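Local coordinates for conserved protein with 2 CBS domains (Pyrobaculum aerophilum, PDB 2RIH), which binds AMP through its pair of CBS domains, a Bateman module, and may act as a regulatory module that senses adenine nucleotides, at the interface of chains A and B. Residues are numbered along the deposited sequence; one frame, centred on the assembly and turned at random. Chains: chain A/B, Conserved protein with 2 CBS domains.

Contact 1: the interface of chains A and B. Residues chain A 63-64, 66; chain B 25, 70.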
# COMPACT_ATOMS: atom_id res chain seq x y z
N VAL A 63 -1.58 -13.40 -7.94
CA VAL A 63 -2.69 -13.29 -8.88
C VAL A 63 -2.16 -13.13 -10.32
O VAL A 63 -2.56 -13.87 -11.21
CB VAL A 63 -3.60 -12.08 -8.50
CG1 VAL A 63 -4.64 -11.80 -9.59
CG2 VAL A 63 -4.28 -12.32 -7.16
N ALA A 64 -1.25 -12.17 -10.52
CA ALA A 64 -0.64 -11.91 -11.83
C ALA A 64 0.01 -13.15 -12.44
O ALA A 64 -0.05 -13.35 -13.66
CB ALA A 64 0.40 -10.76 -11.73
N ARG A 66 -0.87 -16.29 -11.73
CA ARG A 66 -1.85 -17.38 -11.78
C ARG A 66 -1.47 -18.56 -10.88
O ARG A 66 -1.66 -19.72 -11.24
CB ARG A 66 -2.07 -17.85 -13.22
CG ARG A 66 -2.32 -16.72 -14.20
CD ARG A 66 -2.70 -17.25 -15.57
NE ARG A 66 -4.10 -17.65 -15.58
CZ ARG A 66 -5.10 -17.01 -16.19
NH1 ARG A 66 -4.91 -15.90 -16.90
NH2 ARG A 66 -6.32 -17.50 -16.08
N ARG B 25 -7.29 -9.78 -13.21
CA ARG B 25 -5.91 -10.26 -13.34
C ARG B 25 -5.04 -9.38 -14.23
O ARG B 25 -3.82 -9.27 -14.00
CB ARG B 25 -5.87 -11.70 -13.85
CG ARG B 25 -4.58 -12.41 -13.48
CD ARG B 25 -4.49 -13.78 -14.07
NE ARG B 25 -5.68 -14.59 -13.84
CZ ARG B 25 -5.96 -15.23 -12.71
NH1 ARG B 25 -5.16 -15.18 -11.66
NH2 ARG B 25 -7.07 -15.95 -12.63
N ASP B 70 -10.44 -13.61 -13.54
CA ASP B 70 -10.49 -13.34 -14.97
C ASP B 70 -11.78 -12.62 -15.37
O ASP B 70 -11.96 -12.26 -16.53
CB ASP B 70 -10.30 -14.64 -15.76
CG ASP B 70 -8.92 -15.21 -15.57
OD1 ASP B 70 -7.95 -14.42 -15.71
OD2 ASP B 70 -8.79 -16.41 -15.24

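Contact 2: the interface of chains A and B. Residues chain A 93, 96, 119, 123; chain B 119-120, 123-124.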
# COMPACT_ATOMS: atom_id res chain seq x y z
N ALA A 93 10.63 4.72 9.24
CA ALA A 93 10.56 5.43 7.96
C ALA A 93 11.78 5.12 7.10
O ALA A 93 11.64 4.82 5.92
CB ALA A 93 10.45 6.94 8.19
N MET A 96 11.66 1.60 5.80
CA MET A 96 10.70 1.53 4.71
C MET A 96 11.31 2.07 3.43
O MET A 96 11.20 1.45 2.37
CB MET A 96 9.43 2.32 5.03
CG MET A 96 8.53 1.64 6.01
SD MET A 96 7.08 2.63 6.36
CE MET A 96 6.62 1.89 7.92
N ILE A 119 3.13 2.82 6.47
CA ILE A 119 3.46 4.14 5.97
C ILE A 119 2.30 5.15 6.24
O ILE A 119 2.52 6.34 6.45
CB ILE A 119 3.82 4.06 4.47
CG1 ILE A 119 4.53 5.33 4.01
CG2 ILE A 119 2.57 3.79 3.60
CD1 ILE A 119 5.27 5.15 2.70
N CYS A 123 2.93 9.00 7.95
CA CYS A 123 3.01 10.03 6.93
C CYS A 123 1.87 11.03 6.86
O CYS A 123 1.88 11.91 6.00
CB CYS A 123 3.22 9.36 5.58
SG CYS A 123 4.72 8.39 5.57
N ILE B 119 1.48 8.18 -1.30
CA ILE B 119 1.95 8.71 -0.01
C ILE B 119 3.47 8.47 0.13
O ILE B 119 4.18 9.28 0.74
CB ILE B 119 1.16 8.10 1.19
CG1 ILE B 119 1.53 8.80 2.51
CG2 ILE B 119 1.38 6.58 1.28
CD1 ILE B 119 1.27 10.30 2.53
N ARG B 120 3.93 7.38 -0.48
CA ARG B 120 5.35 7.05 -0.58
C ARG B 120 6.15 8.16 -1.30
O ARG B 120 7.29 8.43 -0.96
CB ARG B 120 5.49 5.70 -1.32
CG ARG B 120 6.74 4.91 -0.98
CD ARG B 120 7.17 4.01 -2.14
NE ARG B 120 6.27 2.88 -2.38
CZ ARG B 120 6.57 1.59 -2.16
NH1 ARG B 120 7.75 1.23 -1.67
NH2 ARG B 120 5.69 0.64 -2.44
N CYS B 123 6.32 11.30 1.50
CA CYS B 123 6.79 11.12 2.88
C CYS B 123 8.29 10.96 3.12
O CYS B 123 8.73 11.07 4.26
CB CYS B 123 6.10 9.89 3.46
SG CYS B 123 6.14 9.78 5.25
N PHE B 124 9.08 10.69 2.10
CA PHE B 124 10.49 10.35 2.35
C PHE B 124 11.52 11.49 2.12
O PHE B 124 12.52 11.56 2.84
CB PHE B 124 10.84 9.05 1.63
CG PHE B 124 10.07 7.83 2.15
CD1 PHE B 124 9.81 7.67 3.52
CD2 PHE B 124 9.63 6.85 1.28
CE1 PHE B 124 9.11 6.57 3.99
CE2 PHE B 124 8.94 5.74 1.76
CZ PHE B 124 8.67 5.60 3.11

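Contact 3: the interface of chains A and B. Residues chain A 36-37, 56, 120; chain B 56-57, 60, 102.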
# COMPACT_ATOMS: atom_id res chain seq x y z
N VAL A 36 -6.06 -4.20 6.63
CA VAL A 36 -4.64 -3.84 6.66
C VAL A 36 -3.95 -4.62 5.55
O VAL A 36 -4.54 -5.52 4.96
CB VAL A 36 -3.98 -4.08 8.04
CG1 VAL A 36 -4.59 -3.14 9.08
CG2 VAL A 36 -4.09 -5.57 8.47
N GLY A 37 -2.70 -4.28 5.27
CA GLY A 37 -2.02 -4.79 4.09
C GLY A 37 -0.85 -5.72 4.29
O GLY A 37 -0.29 -6.21 3.31
N GLU A 56 -0.32 -7.58 0.72
CA GLU A 56 -1.23 -7.50 -0.41
C GLU A 56 -0.48 -7.38 -1.73
O GLU A 56 -0.97 -7.81 -2.78
CB GLU A 56 -2.19 -6.32 -0.23
CG GLU A 56 -1.52 -4.97 -0.14
CD GLU A 56 -2.46 -3.88 0.33
OE1 GLU A 56 -2.00 -2.96 1.02
OE2 GLU A 56 -3.66 -3.94 0.00
N ARG A 120 1.07 4.64 6.29
CA ARG A 120 -0.10 5.45 6.70
C ARG A 120 0.04 6.03 8.10
O ARG A 120 -0.41 7.16 8.35
CB ARG A 120 -1.35 4.58 6.77
CG ARG A 120 -2.16 4.47 5.54
CD ARG A 120 -3.18 3.36 5.75
NE ARG A 120 -4.42 3.67 5.08
CZ ARG A 120 -4.96 3.00 4.07
NH1 ARG A 120 -4.42 1.90 3.57
NH2 ARG A 120 -6.09 3.46 3.59
N GLU B 56 -4.59 -2.50 -5.22
CA GLU B 56 -4.17 -3.84 -4.78
C GLU B 56 -5.03 -4.34 -3.60
O GLU B 56 -5.23 -5.55 -3.44
CB GLU B 56 -2.68 -3.83 -4.40
CG GLU B 56 -2.37 -3.03 -3.18
CD GLU B 56 -0.89 -2.72 -3.06
OE1 GLU B 56 -0.58 -1.60 -2.64
OE2 GLU B 56 -0.06 -3.59 -3.40
N ARG B 57 -5.56 -3.40 -2.81
CA ARG B 57 -6.50 -3.70 -1.74
C ARG B 57 -7.81 -4.34 -2.25
O ARG B 57 -8.34 -5.26 -1.63
CB ARG B 57 -6.81 -2.41 -0.96
CG ARG B 57 -7.69 -2.57 0.29
CD ARG B 57 -7.12 -3.57 1.29
NE ARG B 57 -5.76 -3.24 1.72
CZ ARG B 57 -5.44 -2.50 2.79
NH1 ARG B 57 -6.37 -1.99 3.59
NH2 ARG B 57 -4.17 -2.27 3.05
N LEU B 60 -6.99 -7.84 -3.42
CA LEU B 60 -6.86 -8.63 -2.20
C LEU B 60 -8.22 -9.13 -1.70
O LEU B 60 -8.37 -10.31 -1.38
CB LEU B 60 -6.22 -7.78 -1.09
CG LEU B 60 -5.91 -8.50 0.22
CD1 LEU B 60 -4.78 -9.48 -0.00
CD2 LEU B 60 -5.56 -7.52 1.33
N ARG B 102 -4.07 5.90 0.13
CA ARG B 102 -2.62 6.02 -0.03
C ARG B 102 -2.21 6.56 -1.39
O ARG B 102 -1.03 6.61 -1.69
CB ARG B 102 -1.95 4.67 0.23
CG ARG B 102 -2.12 4.19 1.66
CD ARG B 102 -1.70 2.76 1.80
NE ARG B 102 -2.57 1.88 1.03
CZ ARG B 102 -2.41 0.57 0.91
NH1 ARG B 102 -1.41 -0.05 1.53
NH2 ARG B 102 -3.27 -0.14 0.19
O HOH W 1 -3.65 -7.90 -3.75

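Contact 1: the interface of chains A and B
The C-terminal end of helix 56-64 in the first CBS domain of chain A meets the start of helix 24-34 of chain B. A:Val63 gives its backbone carbonyl to B:Arg25. NH1 of B:Arg25 lies 2.9 Å from O of A:Val63, and the bond is fairly straight, 161° at the hydrogen. The oxygen lies in the guanidinium plane. The other edge of this guanidinium holds B:Asp70 side-on within chain B. NE of B:Arg25 meets OD1 of B:Asp70 at 3.0 Å. NH2 of B:Arg25 meets OD2 of B:Asp70 at 3.2 Å. B:Asp70 thus fixes the rotation of the arginine that crosses the interface.

A:Arg66 comes over the face of B:Arg25, their planes 38° apart. NH2 of A:Arg66 lies 2.8 Å from OD2 of B:Asp70, a salt bridge whose hydrogen bond is strongly bent, with the oxygen well out of the guanidinium plane. NH2 of A:Arg66 and NH2 of B:Arg25 reach OD2 from opposite faces of the carboxylate; its negative charge probably offsets the arginines' like charges. A bend at chi3 (79°) turns the guanidinium of A:Arg66 over NE of B:Arg25. Nearer its backbone, CG of A:Arg66 packs on CD of B:Arg25 at 3.7 Å. The patch lies at the dimer edge, where helix ends run into loops.

Contact 2: the interface of chains A and B
A:Cys123 and B:Cys123 form an interchain disulfide between the second CBS domains of the two chains. Each cysteine ends the short helix 119-123. The covalent link joins SG of A:Cys123 to SG of B:Cys123 at 2.0 Å. The two halves differ in their first torsion. In A:Cys123 the sulfur sits beside the backbone N (chi1 -60°). In B:Cys123 it is anti to that nitrogen (chi1 -162°). The bridge is therefore not locally symmetric, although the dimer as a whole is two-fold.

Apolar packing lies beside the bridge. CB of A:Cys123 touches CG1 of B:Ile119 at 3.5 Å, and CD1 of B:Ile119 lies close to the same carbon. The side chains of A:Ile119 and B:Ile119 run past each other in opposite directions and meet through their CG2 methyls, 3.8 Å apart. The other branch of A:Ile119 reaches further into chain B. CD1 of A:Ile119 meets CZ of B:Phe124 at 3.5 Å and CA of B:Arg120 at 3.8 Å.

The ring of B:Phe124 extends the patch to helix 89-99 of chain A. The far end of the ring points at this helix. CZ of B:Phe124 meets CB of A:Met96 at 3.9 Å. CE1 of B:Phe124 lies 3.6 Å from the backbone O of A:Ala93. Within chain B, CB of B:Cys123 lies over one face of the ring, toward its rim.

Contact 3: the interface of chains A and B
The carboxylate of A:Glu56 takes hydrogen bonds from arginines of chain B, in the central region of this Bateman dimer. B:Arg57 grips it side-on. NE of B:Arg57 is 2.8 Å from OE2 of A:Glu56, and NH2 of B:Arg57 is 3.1 Å from OE1 of A:Glu56. Both bonds are nearly straight and arrive on the syn side, tilted from the carboxylate plane. B:Arg102 comes end-on by less straight bonds, NH1 of B:Arg102 at 3.0 Å and NH2 of B:Arg102 at 3.2 Å from OE1 of A:Glu56. OE1 thus accepts from both arginines.

Around this, the carboxylates of A:Glu56 and B:Glu56 stack nearly parallel, 16° apart. The arginines at A:Glu56 would probably ease the closeness of like charges. Bends of B:Arg57 at chi2 (56°) and chi3 (57°) lay one guanidinium face, near its rim, against the carbonyl carbon of A:Val36. CD2 of B:Leu60 packs on CB of A:Glu56.

Further out, NH1 of A:Arg120 lies over the face of B:Arg102 without a hydrogen bond. A:Arg120, B:Arg57 and B:Arg102 are AMP-binding positions, so this network probably borders the nucleotide sites, which hold no AMP here. Water 1 joins the helix starts, 2.9 Å from O of A:Glu56 and 2.8 Å from O of B:Glu56.

The contacts run along one dimer interface. Contact 3 is in the middle, about 17 Å from contact 1 and 14 Å from contact 2, between the centres of their C-alpha atoms. Contacts 1 and 2 are about 28 Å apart. Helix 56-64 links contacts 1 and 3, by its end and its start respectively. Helix 119-123 serves contacts 2 and 3, with B:Arg120 in the former and A:Arg120 in the latter. Contact 1 thus lies between first CBS domains, contact 2 between second ones, and contact 3 brings both together. This may let nucleotide binding in one chain be felt in the other, though the structure alone does not show it.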